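Local coordinates for protein alpha-galactosidase (PDB 3MI6) that probably hydrolyses terminal, non-reducing alpha-galactose residues from alpha-galactosides such as galactose oligosaccharides and galactomannans, as a glycoside hydrolase of family 36, at residues A75-L80 with A164-P169; L174-A179 with A289-P294; A574-V579 with A595-G600. All coordinates share one frame; numbering follows the deposited sequence.

Contacts 1 and 2 adjoin in the N-terminal beta domain, their centres about 9 Å apart. Strands 159-167 and 290-301 are antiparallel neighbours in one sheet, and backbone hydrogen bonds between Phe166 and Phe291 and between Ala164 and Thr293 tie the two contacts together. Strand 174-186, next in the chain after 159-167, belongs to a second antiparallel sheet. Contact 3 lies on the opposite side of the chain's centre, its own centre about 46 Å from contact 1 and 43 Å from contact 2, in the catalytic barrel. Along the chain the three follow in series without overlap. The first two pack the interior between beta sheets; the third seats a helix against a barrel strand.

Contact 1 of 3, residues A75-L80 with A164-P169; sequences AEYASL and AKFTNP
Tyr77 and Ala164 have the nearest CA atoms of the two segments, yet Tyr77 CA and Ala164 CA remain 9.4 Å apart, no hydrogen bond spans the gap, and side chains alone bridge it. Tyr77 does the reaching: its ring stands anti to the backbone N (chi1 -154°), which carries the phenol end toward strand 159-167. The methyl of Ala164 approaches that end obliquely, with Ala164 CB 3.7 Å from Tyr77 OH and 4.0 Å from Tyr77 CZ. Phe166 comes from the opposite direction and offers the far end of its ring, Phe166 CZ lying 3.8 Å from Tyr77 OH. Each of these two groups sits at the edge of the other's ring, close to its plane, so the aromatics meet rim to rim and do not stack. A further apolar touch joins Tyr77 CE2 to Phe166 CZ at 4.2 Å. The setting is the interior of the N-terminal beta domain of family 36, where the long connection between strands 31-36 and 90-93 sends Tyr77 in between two antiparallel sheets. Leu147 and Leu149 of strand 146-154 press on it from one sheet; Phe90 of the other meets its ring with planes only about 10° apart. The hydroxyl, buried among carbons here, is satisfied by a hydrogen bond to the carbonyl oxygen of Leu180. A phenylalanine in place of Tyr77 would probably leave the Leu180 carbonyl without this donor and open a gap beside the Ala164 methyl.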
ATOM      1  N   ALA D  75     -16.060  19.863  20.067  1.00 37.38           N
ATOM      2  CA  ALA D  75     -17.027  20.940  20.052  1.00 33.92           C
ATOM      3  C   ALA D  75     -18.060  20.749  18.974  1.00 35.60           C
ATOM      4  O   ALA D  75     -17.880  19.966  18.037  1.00 38.79           O
ATOM      5  CB  ALA D  75     -16.336  22.252  19.856  1.00 34.02           C
ATOM      6  N   GLU D  76     -19.136  21.502  19.099  1.00 35.55           N
ATOM      7  CA  GLU D  76     -20.251  21.403  18.179  1.00 35.67           C
ATOM      8  C   GLU D  76     -20.254  22.584  17.209  1.00 34.82           C
ATOM      9  O   GLU D  76     -20.745  22.487  16.095  1.00 35.49           O
ATOM     10  CB  GLU D  76     -21.551  21.358  18.973  1.00 37.26           C
ATOM     11  CG  GLU D  76     -22.762  21.037  18.151  1.00 38.18           C
ATOM     12  CD  GLU D  76     -22.811  19.582  17.712  1.00 38.33           C
ATOM     13  OE1 GLU D  76     -21.900  18.802  18.087  1.00 37.44           O
ATOM     14  OE2 GLU D  76     -23.774  19.225  16.998  1.00 36.93           O
ATOM     15  N   TYR D  77     -19.682  23.700  17.637  1.00 35.51           N
ATOM     16  CA  TYR D  77     -19.625  24.904  16.823  1.00 34.12           C
ATOM     17  C   TYR D  77     -18.645  25.823  17.500  1.00 33.66           C
ATOM     18  O   TYR D  77     -19.038  26.683  18.263  1.00 39.22           O
ATOM     19  CB  TYR D  77     -21.008  25.574  16.723  1.00 33.48           C
ATOM     20  CG  TYR D  77     -21.191  26.392  15.472  1.00 32.24           C
ATOM     21  CD1 TYR D  77     -21.470  25.787  14.261  1.00 32.65           C
ATOM     22  CD2 TYR D  77     -21.069  27.760  15.495  1.00 32.54           C
ATOM     23  CE1 TYR D  77     -21.621  26.519  13.112  1.00 29.80           C
ATOM     24  CE2 TYR D  77     -21.222  28.502  14.360  1.00 31.63           C
ATOM     25  CZ  TYR D  77     -21.495  27.880  13.168  1.00 33.37           C
ATOM     26  OH  TYR D  77     -21.643  28.635  12.023  1.00 34.47           O
ATOM     27  N   ALA D  78     -17.363  25.639  17.224  1.00 33.15           N
ATOM     28  CA  ALA D  78     -16.330  26.329  17.990  1.00 38.20           C
ATOM     29  C   ALA D  78     -15.806  27.650  17.405  1.00 39.39           C
ATOM     30  O   ALA D  78     -15.832  27.876  16.191  1.00 40.25           O
ATOM     31  CB  ALA D  78     -15.164  25.379  18.267  1.00 38.80           C
ATOM     32  N   SER D  79     -15.291  28.503  18.281  1.00 39.93           N
ATOM     33  CA  SER D  79     -14.641  29.736  17.867  1.00 38.56           C
ATOM     34  C   SER D  79     -13.146  29.649  18.144  1.00 40.55           C
ATOM     35  O   SER D  79     -12.681  28.763  18.855  1.00 42.47           O
ATOM     36  CB  SER D  79     -15.199  30.900  18.671  1.00 41.29           C
ATOM     37  OG  SER D  79     -14.886  30.702  20.045  1.00 46.15           O
ATOM     38  N   LEU D  80     -12.401  30.595  17.598  1.00 43.26           N
ATOM     39  CA  LEU D  80     -10.972  30.674  17.829  1.00 42.37           C
ATOM     40  C   LEU D  80     -10.656  31.808  18.785  1.00 44.78           C
ATOM     41  O   LEU D  80     -11.139  32.931  18.609  1.00 47.48           O
ATOM     42  CB  LEU D  80     -10.253  30.931  16.510  1.00 43.82           C
ATOM     43  CG  LEU D  80      -8.800  31.380  16.682  1.00 46.64           C
ATOM     44  CD1 LEU D  80      -7.911  30.189  17.003  1.00 47.36           C
ATOM     45  CD2 LEU D  80      -8.306  32.091  15.440  1.00 47.07           C
ATOM     46  N   ALA D 164     -27.009  27.118  10.728  1.00 34.43           N
ATOM     47  CA  ALA D 164     -26.794  28.128  11.751  1.00 35.11           C
ATOM     48  C   ALA D 164     -27.452  29.415  11.306  1.00 35.25           C
ATOM     49  O   ALA D 164     -27.475  29.724  10.116  1.00 36.57           O
ATOM     50  CB  ALA D 164     -25.304  28.338  11.995  1.00 34.43           C
ATOM     51  N   LYS D 165     -28.014  30.149  12.262  1.00 38.92           N
ATOM     52  CA  LYS D 165     -28.630  31.448  12.004  1.00 37.30           C
ATOM     53  C   LYS D 165     -28.131  32.418  13.035  1.00 39.59           C
ATOM     54  O   LYS D 165     -28.273  32.174  14.230  1.00 42.56           O
ATOM     55  CB  LYS D 165     -30.142  31.359  12.121  1.00 38.19           C
ATOM     56  CG  LYS D 165     -30.852  32.653  11.824  1.00 40.17           C
ATOM     57  CD  LYS D 165     -32.335  32.526  12.129  1.00 42.23           C
ATOM     58  CE  LYS D 165     -33.188  33.276  11.115  1.00 44.43           C
ATOM     59  NZ  LYS D 165     -34.616  33.348  11.544  1.00 46.95           N
ATOM     60  N   PHE D 166     -27.541  33.512  12.578  1.00 40.84           N
ATOM     61  CA  PHE D 166     -26.973  34.521  13.467  1.00 39.52           C
ATOM     62  C   PHE D 166     -27.945  35.684  13.619  1.00 41.55           C
ATOM     63  O   PHE D 166     -28.523  36.147  12.635  1.00 39.73           O
ATOM     64  CB  PHE D 166     -25.659  35.051  12.887  1.00 39.52           C
ATOM     65  CG  PHE D 166     -24.527  34.060  12.908  1.00 38.17           C
ATOM     66  CD1 PHE D 166     -24.528  32.963  12.076  1.00 37.96           C
ATOM     67  CD2 PHE D 166     -23.439  34.247  13.742  1.00 41.14           C
ATOM     68  CE1 PHE D 166     -23.479  32.054  12.104  1.00 36.60           C
ATOM     69  CE2 PHE D 166     -22.391  33.339  13.762  1.00 37.87           C
ATOM     70  CZ  PHE D 166     -22.419  32.245  12.949  1.00 34.50           C
ATOM     71  N   THR D 167     -28.131  36.153  14.851  1.00 43.74           N
ATOM     72  CA  THR D 167     -28.965  37.330  15.102  1.00 44.77           C
ATOM     73  C   THR D 167     -28.162  38.407  15.826  1.00 45.99           C
ATOM     74  O   THR D 167     -27.399  38.111  16.743  1.00 44.78           O
ATOM     75  CB  THR D 167     -30.229  37.004  15.944  1.00 48.79           C
ATOM     76  OG1 THR D 167     -30.783  35.736  15.548  1.00 48.06           O
ATOM     77  CG2 THR D 167     -31.279  38.110  15.773  1.00 46.43           C
ATOM     78  N   ASN D 168     -28.322  39.654  15.388  1.00 49.39           N
ATOM     79  CA  ASN D 168     -27.715  40.795  16.069  1.00 47.33           C
ATOM     80  C   ASN D 168     -28.787  41.653  16.726  1.00 48.39           C
ATOM     81  O   ASN D 168     -29.455  42.433  16.043  1.00 51.72           O
ATOM     82  CB  ASN D 168     -26.888  41.640  15.094  1.00 47.50           C
ATOM     83  CG  ASN D 168     -26.058  42.707  15.802  1.00 48.46           C
ATOM     84  OD1 ASN D 168     -26.082  42.815  17.024  1.00 44.21           O
ATOM     85  ND2 ASN D 168     -25.320  43.500  15.028  1.00 48.41           N
ATOM     86  N   PRO D 169     -28.972  41.495  18.050  1.00 48.97           N
ATOM     87  CA  PRO D 169     -29.913  42.292  18.840  1.00 49.29           C
ATOM     88  C   PRO D 169     -29.228  43.486  19.512  1.00 53.92           C
ATOM     89  O   PRO D 169     -29.912  44.339  20.078  1.00 58.47           O
ATOM     90  CB  PRO D 169     -30.387  41.306  19.920  1.00 50.34           C
ATOM     91  CG  PRO D 169     -29.563  40.037  19.732  1.00 48.29           C
ATOM     92  CD  PRO D 169     -28.404  40.412  18.862  1.00 48.87           C
TER

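Contact 2 of 3, residues L174-A179 with A289-P294; sequences LVLNRA and ATFQTP
Leu176 and Ala179 meet Phe291 and Thr293 where the two antiparallel sheets of the N-terminal beta-sandwich domain face each other, strand 174-186 belonging to one sheet and strand 290-301 to the other. No hydrogen bond crosses between the segments; apolar side chains fill the interval. Along the first segment, Leu176 is the first residue to touch Phe291. With CG anti to its own carbonyl carbon (chi1 -65°), Leu176 brings CD1 obliquely against the root of the ring, 3.5 Å from Phe291 CD2. That same methyl also meets Phe291 CB, at 3.8 Å, while the other methyl of Leu176, CD2, lies against Phe166 of strand 159-167. At Asn177 the chain turns a corner, so that the strand portions before and after it face different ways. Past the corner, Ala179 points back to the contact and sets CB 3.6 Å from Phe291 CE2, again obliquely. The ring of Phe291, extended anti to its backbone N (chi1 178°), is thus bounded by the leucine methyl near its base and by the alanine methyl farther out; Trp283 meets it as well. Ala179 also closes on the end of the second segment, where the backbones come nearest, Ala179 CA and Thr293 CA being 6.8 Å apart. Here Thr293 CG2 lies 3.5 Å from Ala179 O, and the two methyls, Ala179 CB and Thr293 CG2, stand 4.3 Å apart. Thr293 OG1 serves another strand, bonding to Ala164 N. Beside it, Gln292 NE2 donates to Thr293 O at 2.9 Å, nearly straight at 171°, in the carbonyl plane on a lone pair.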
ATOM      1  N   LEU D 174     -21.743  44.199  13.712  1.00 48.74           N
ATOM      2  CA  LEU D 174     -20.925  42.990  13.833  1.00 45.85           C
ATOM      3  C   LEU D 174     -20.595  42.434  12.445  1.00 45.01           C
ATOM      4  O   LEU D 174     -21.424  42.506  11.536  1.00 44.01           O
ATOM      5  CB  LEU D 174     -21.640  41.927  14.658  1.00 42.56           C
ATOM      6  CG  LEU D 174     -21.869  42.160  16.151  1.00 44.40           C
ATOM      7  CD1 LEU D 174     -22.808  41.097  16.661  1.00 39.91           C
ATOM      8  CD2 LEU D 174     -20.558  42.170  16.948  1.00 40.84           C
ATOM      9  N   VAL D 175     -19.388  41.896  12.271  1.00 39.98           N
ATOM     10  CA  VAL D 175     -19.025  41.305  10.983  1.00 42.02           C
ATOM     11  C   VAL D 175     -18.808  39.797  11.097  1.00 41.38           C
ATOM     12  O   VAL D 175     -18.115  39.347  12.004  1.00 41.75           O
ATOM     13  CB  VAL D 175     -17.773  41.967  10.377  1.00 43.53           C
ATOM     14  CG1 VAL D 175     -17.510  41.407   8.992  1.00 38.35           C
ATOM     15  CG2 VAL D 175     -17.964  43.473  10.305  1.00 40.20           C
ATOM     16  N   LEU D 176     -19.429  39.019  10.206  1.00 40.01           N
ATOM     17  CA  LEU D 176     -19.171  37.579  10.156  1.00 38.75           C
ATOM     18  C   LEU D 176     -18.063  37.294   9.164  1.00 39.42           C
ATOM     19  O   LEU D 176     -18.276  37.433   7.951  1.00 38.86           O
ATOM     20  CB  LEU D 176     -20.398  36.812   9.700  1.00 35.88           C
ATOM     21  CG  LEU D 176     -21.621  36.826  10.590  1.00 37.41           C
ATOM     22  CD1 LEU D 176     -22.653  35.952   9.954  1.00 37.74           C
ATOM     23  CD2 LEU D 176     -21.265  36.313  11.957  1.00 39.82           C
ATOM     24  N   ASN D 177     -16.895  36.889   9.663  1.00 34.66           N
ATOM     25  CA  ASN D 177     -15.788  36.552   8.771  1.00 37.81           C
ATOM     26  C   ASN D 177     -15.868  35.108   8.274  1.00 35.73           C
ATOM     27  O   ASN D 177     -15.338  34.756   7.221  1.00 34.09           O
ATOM     28  CB  ASN D 177     -14.444  36.764   9.465  1.00 39.24           C
ATOM     29  CG  ASN D 177     -14.349  38.099  10.159  1.00 36.92           C
ATOM     30  OD1 ASN D 177     -14.100  39.122   9.529  1.00 38.01           O
ATOM     31  ND2 ASN D 177     -14.525  38.090  11.469  1.00 35.09           N
ATOM     32  N   ARG D 178     -16.551  34.287   9.056  1.00 35.79           N
ATOM     33  CA  ARG D 178     -16.639  32.866   8.814  1.00 34.71           C
ATOM     34  C   ARG D 178     -17.948  32.356   9.405  1.00 35.80           C
ATOM     35  O   ARG D 178     -18.200  32.523  10.599  1.00 35.92           O
ATOM     36  CB  ARG D 178     -15.448  32.170   9.476  1.00 33.14           C
ATOM     37  CG  ARG D 178     -15.492  30.668   9.483  1.00 34.03           C
ATOM     38  CD  ARG D 178     -14.236  30.141  10.155  1.00 38.13           C
ATOM     39  NE  ARG D 178     -13.056  30.537   9.404  1.00 42.22           N
ATOM     40  CZ  ARG D 178     -12.173  29.681   8.900  1.00 44.41           C
ATOM     41  NH1 ARG D 178     -12.323  28.370   9.100  1.00 39.20           N
ATOM     42  NH2 ARG D 178     -11.139  30.141   8.201  1.00 45.91           N
ATOM     43  N   ALA D 179     -18.782  31.746   8.569  1.00 34.14           N
ATOM     44  CA  ALA D 179     -20.069  31.228   9.013  1.00 30.96           C
ATOM     45  C   ALA D 179     -20.314  29.849   8.422  1.00 32.73           C
ATOM     46  O   ALA D 179     -21.177  29.686   7.559  1.00 29.81           O
ATOM     47  CB  ALA D 179     -21.170  32.162   8.610  1.00 28.49           C
ATOM     48  N   ALA D 289     -30.327  42.637  12.407  1.00 52.79           N
ATOM     49  CA  ALA D 289     -30.116  41.860  11.191  1.00 46.17           C
ATOM     50  C   ALA D 289     -29.844  40.394  11.512  1.00 47.48           C
ATOM     51  O   ALA D 289     -29.484  40.037  12.637  1.00 46.38           O
ATOM     52  CB  ALA D 289     -28.971  42.445  10.380  1.00 42.90           C
ATOM     53  N   THR D 290     -30.009  39.554  10.499  1.00 45.96           N
ATOM     54  CA  THR D 290     -29.860  38.123  10.657  1.00 42.36           C
ATOM     55  C   THR D 290     -29.094  37.523   9.501  1.00 41.88           C
ATOM     56  O   THR D 290     -29.103  38.053   8.386  1.00 45.49           O
ATOM     57  CB  THR D 290     -31.222  37.446  10.678  1.00 44.43           C
ATOM     58  OG1 THR D 290     -32.002  37.939   9.584  1.00 47.55           O
ATOM     59  CG2 THR D 290     -31.939  37.749  11.973  1.00 47.27           C
ATOM     60  N   PHE D 291     -28.433  36.406   9.767  1.00 38.87           N
ATOM     61  CA  PHE D 291     -27.753  35.665   8.712  1.00 39.14           C
ATOM     62  C   PHE D 291     -27.997  34.162   8.830  1.00 38.16           C
ATOM     63  O   PHE D 291     -27.676  33.556   9.857  1.00 39.97           O
ATOM     64  CB  PHE D 291     -26.249  35.970   8.691  1.00 37.38           C
ATOM     65  CG  PHE D 291     -25.504  35.190   7.657  1.00 36.61           C
ATOM     66  CD1 PHE D 291     -25.522  35.587   6.336  1.00 36.24           C
ATOM     67  CD2 PHE D 291     -24.817  34.040   8.000  1.00 36.02           C
ATOM     68  CE1 PHE D 291     -24.867  34.862   5.373  1.00 36.73           C
ATOM     69  CE2 PHE D 291     -24.156  33.310   7.042  1.00 35.45           C
ATOM     70  CZ  PHE D 291     -24.178  33.725   5.726  1.00 35.87           C
ATOM     71  N   GLN D 292     -28.574  33.575   7.781  1.00 37.21           N
ATOM     72  CA  GLN D 292     -28.848  32.123   7.715  1.00 38.49           C
ATOM     73  C   GLN D 292     -27.783  31.373   6.872  1.00 36.42           C
ATOM     74  O   GLN D 292     -27.556  31.731   5.709  1.00 34.00           O
ATOM     75  CB  GLN D 292     -30.252  31.901   7.117  1.00 33.74           C
ATOM     76  CG  GLN D 292     -30.668  30.453   6.885  1.00 34.48           C
ATOM     77  CD  GLN D 292     -30.744  29.648   8.179  1.00 36.63           C
ATOM     78  OE1 GLN D 292     -31.591  29.901   9.043  1.00 37.80           O
ATOM     79  NE2 GLN D 292     -29.858  28.664   8.310  1.00 34.95           N
ATOM     80  N   THR D 293     -27.129  30.352   7.432  1.00 32.00           N
ATOM     81  CA  THR D 293     -26.236  29.528   6.597  1.00 32.82           C
ATOM     82  C   THR D 293     -27.034  28.569   5.717  1.00 33.57           C
ATOM     83  O   THR D 293     -28.172  28.222   6.045  1.00 33.11           O
ATOM     84  CB  THR D 293     -25.228  28.689   7.394  1.00 30.68           C
ATOM     85  OG1 THR D 293     -25.897  27.570   7.977  1.00 32.54           O
ATOM     86  CG2 THR D 293     -24.553  29.502   8.470  1.00 31.48           C
ATOM     87  N   PRO D 294     -26.442  28.141   4.582  1.00 36.00           N
ATOM     88  CA  PRO D 294     -27.079  27.098   3.770  1.00 30.63           C
ATOM     89  C   PRO D 294     -27.055  25.835   4.601  1.00 31.75           C
ATOM     90  O   PRO D 294     -26.248  25.760   5.534  1.00 32.11           O
ATOM     91  CB  PRO D 294     -26.134  26.946   2.579  1.00 30.51           C
ATOM     92  CG  PRO D 294     -25.250  28.125   2.602  1.00 33.36           C
ATOM     93  CD  PRO D 294     -25.149  28.567   4.021  1.00 33.62           C
TER

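Contact 3 of 3, residues A574-V579 with A595-G600; sequences AHVSAV and AVAFFG
Around the touching pair Ala574 and Ala597, the aromatic rings of both segments pack elsewhere. The Phe598 ring has Ala595 N over one face, 4.2 Å above the plane and offset toward the rim. Phe599 has Ala595 O at its edge, in plane, and packs edge-to-face with Phe633, whose ring Phe598 meets too. His575, whose side chain leaves the strand away from the helix, bonds through ND1 to Glu605 OE1. What remains for the contact itself is small and aliphatic. Ala597 CB is the central group: it faces Ala574 CB at 4.0 Å and lies 3.8 Å from Ala574 O. Val576 adds one branch alongside, Val576 CG2 coming to 4.1 Å from Ala597 CB, because CG2 is the branch anti to the carbonyl carbon while CG1 takes the position anti to the backbone N (chi1 169°). With only methyls in the way, the backbones draw close, Ala574 CA and Ala597 CA being 5.1 Å apart. This is a beta-alpha-beta unit of the parallel eight-stranded TIM barrel: strand 572-576, helix 590-597 and strand 601-604, the last pairing with the first through Ala574 to Asp601 and Val576 to Gly603. An inverse gamma turn centred on Phe599 leads from helix to strand, closed by a weak Gly600 N to Phe598 O bond. His575, about 5 Å from Lys477 between side chains, lies near the predicted substrate site. With no hydrogen bond between the segments, they meet here through van der Waals contact of small aliphatic groups, while the polar ring of His575 has its hydrogen-bonding partner in Glu605, outside both segments.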
ATOM      1  N   ALA D 574     -28.281  12.395 -19.408  1.00 35.40           N
ATOM      2  CA  ALA D 574     -27.292  11.666 -20.192  1.00 33.64           C
ATOM      3  C   ALA D 574     -27.774  11.505 -21.625  1.00 35.02           C
ATOM      4  O   ALA D 574     -28.812  10.914 -21.857  1.00 36.28           O
ATOM      5  CB  ALA D 574     -27.040  10.313 -19.582  1.00 31.60           C
ATOM      6  N   HIS D 575     -27.031  12.024 -22.594  1.00 36.97           N
ATOM      7  CA  HIS D 575     -27.452  11.892 -23.988  1.00 38.22           C
ATOM      8  C   HIS D 575     -26.560  10.924 -24.782  1.00 35.80           C
ATOM      9  O   HIS D 575     -25.353  10.900 -24.607  1.00 36.49           O
ATOM     10  CB  HIS D 575     -27.475  13.253 -24.692  1.00 37.57           C
ATOM     11  CG  HIS D 575     -28.296  14.298 -23.999  1.00 40.03           C
ATOM     12  ND1 HIS D 575     -28.206  15.640 -24.312  1.00 43.40           N
ATOM     13  CD2 HIS D 575     -29.233  14.204 -23.026  1.00 40.38           C
ATOM     14  CE1 HIS D 575     -29.040  16.329 -23.554  1.00 41.20           C
ATOM     15  NE2 HIS D 575     -29.678  15.482 -22.766  1.00 42.00           N
ATOM     16  N   VAL D 576     -27.160  10.137 -25.664  1.00 34.24           N
ATOM     17  CA  VAL D 576     -26.393   9.357 -26.623  1.00 35.72           C
ATOM     18  C   VAL D 576     -25.857  10.290 -27.695  1.00 39.02           C
ATOM     19  O   VAL D 576     -26.635  10.954 -28.375  1.00 37.72           O
ATOM     20  CB  VAL D 576     -27.268   8.315 -27.327  1.00 36.89           C
ATOM     21  CG1 VAL D 576     -26.519   7.704 -28.510  1.00 34.52           C
ATOM     22  CG2 VAL D 576     -27.743   7.245 -26.334  1.00 34.36           C
ATOM     23  N   SER D 577     -24.534  10.344 -27.853  1.00 39.16           N
ATOM     24  CA  SER D 577     -23.940  11.309 -28.780  1.00 39.74           C
ATOM     25  C   SER D 577     -23.284  10.679 -30.001  1.00 39.01           C
ATOM     26  O   SER D 577     -23.224   9.466 -30.137  1.00 38.64           O
ATOM     27  CB  SER D 577     -22.945  12.215 -28.064  1.00 38.23           C
ATOM     28  OG  SER D 577     -21.794  11.488 -27.703  1.00 39.74           O
ATOM     29  N   ALA D 578     -22.808  11.522 -30.904  1.00 40.61           N
ATOM     30  CA  ALA D 578     -22.225  11.031 -32.143  1.00 40.33           C
ATOM     31  C   ALA D 578     -20.773  10.598 -31.955  1.00 40.75           C
ATOM     32  O   ALA D 578     -20.118  10.946 -30.970  1.00 41.66           O
ATOM     33  CB  ALA D 578     -22.340  12.085 -33.244  1.00 43.09           C
ATOM     34  N   VAL D 579     -20.269   9.865 -32.937  1.00 42.94           N
ATOM     35  CA  VAL D 579     -18.978   9.205 -32.840  1.00 38.77           C
ATOM     36  C   VAL D 579     -18.228   9.380 -34.190  1.00 38.69           C
ATOM     37  O   VAL D 579     -18.858   9.396 -35.251  1.00 36.78           O
ATOM     38  CB  VAL D 579     -19.240   7.725 -32.431  1.00 37.75           C
ATOM     39  CG1 VAL D 579     -19.087   6.757 -33.603  1.00 36.18           C
ATOM     40  CG2 VAL D 579     -18.409   7.327 -31.216  1.00 38.98           C
ATOM     41  N   ALA D 595     -26.374   2.235 -23.648  1.00 32.13           N
ATOM     42  CA  ALA D 595     -26.436   1.477 -22.392  1.00 30.45           C
ATOM     43  C   ALA D 595     -25.863   2.192 -21.167  1.00 29.27           C
ATOM     44  O   ALA D 595     -26.271   1.927 -20.052  1.00 29.99           O
ATOM     45  CB  ALA D 595     -25.788   0.099 -22.566  1.00 29.80           C
ATOM     46  N   VAL D 596     -24.905   3.082 -21.375  1.00 31.85           N
ATOM     47  CA  VAL D 596     -24.452   3.981 -20.311  1.00 31.40           C
ATOM     48  C   VAL D 596     -25.485   5.094 -20.052  1.00 30.33           C
ATOM     49  O   VAL D 596     -25.626   5.565 -18.941  1.00 31.74           O
ATOM     50  CB  VAL D 596     -23.080   4.625 -20.662  1.00 31.91           C
ATOM     51  CG1 VAL D 596     -22.609   5.534 -19.557  1.00 28.39           C
ATOM     52  CG2 VAL D 596     -22.030   3.555 -20.925  1.00 30.88           C
ATOM     53  N   ALA D 597     -26.236   5.498 -21.067  1.00 30.98           N
ATOM     54  CA  ALA D 597     -27.188   6.596 -20.898  1.00 31.19           C
ATOM     55  C   ALA D 597     -28.535   6.179 -20.291  1.00 31.99           C
ATOM     56  O   ALA D 597     -29.269   7.021 -19.774  1.00 32.13           O
ATOM     57  CB  ALA D 597     -27.391   7.370 -22.209  1.00 28.92           C
ATOM     58  N   PHE D 598     -28.869   4.895 -20.342  1.00 30.11           N
ATOM     59  CA  PHE D 598     -30.100   4.452 -19.696  1.00 30.21           C
ATOM     60  C   PHE D 598     -30.064   4.738 -18.203  1.00 33.79           C
ATOM     61  O   PHE D 598     -31.097   5.003 -17.609  1.00 36.55           O
ATOM     62  CB  PHE D 598     -30.352   2.961 -19.871  1.00 29.28           C
ATOM     63  CG  PHE D 598     -30.522   2.532 -21.287  1.00 31.54           C
ATOM     64  CD1 PHE D 598     -31.069   3.384 -22.221  1.00 30.63           C
ATOM     65  CD2 PHE D 598     -30.143   1.258 -21.680  1.00 31.06           C
ATOM     66  CE1 PHE D 598     -31.223   2.978 -23.516  1.00 32.01           C
ATOM     67  CE2 PHE D 598     -30.304   0.846 -22.976  1.00 30.39           C
ATOM     68  CZ  PHE D 598     -30.840   1.701 -23.895  1.00 33.44           C
ATOM     69  N   PHE D 599     -28.888   4.673 -17.585  1.00 33.35           N
ATOM     70  CA  PHE D 599     -28.812   4.824 -16.133  1.00 31.81           C
ATOM     71  C   PHE D 599     -28.780   6.296 -15.703  1.00 33.52           C
ATOM     72  O   PHE D 599     -27.866   6.781 -15.023  1.00 36.09           O
ATOM     73  CB  PHE D 599     -27.666   3.992 -15.563  1.00 31.66           C
ATOM     74  CG  PHE D 599     -27.872   2.519 -15.742  1.00 30.91           C
ATOM     75  CD1 PHE D 599     -27.624   1.917 -16.968  1.00 30.61           C
ATOM     76  CD2 PHE D 599     -28.355   1.738 -14.695  1.00 29.19           C
ATOM     77  CE1 PHE D 599     -27.815   0.565 -17.145  1.00 30.87           C
ATOM     78  CE2 PHE D 599     -28.548   0.387 -14.855  1.00 28.05           C
ATOM     79  CZ  PHE D 599     -28.281  -0.208 -16.082  1.00 31.80           C
ATOM     80  N   GLY D 600     -29.829   6.988 -16.119  1.00 32.27           N
ATOM     81  CA  GLY D 600     -30.001   8.389 -15.849  1.00 33.18           C
ATOM     82  C   GLY D 600     -31.208   8.791 -16.658  1.00 34.45           C
ATOM     83  O   GLY D 600     -32.125   8.000 -16.875  1.00 33.62           O
TER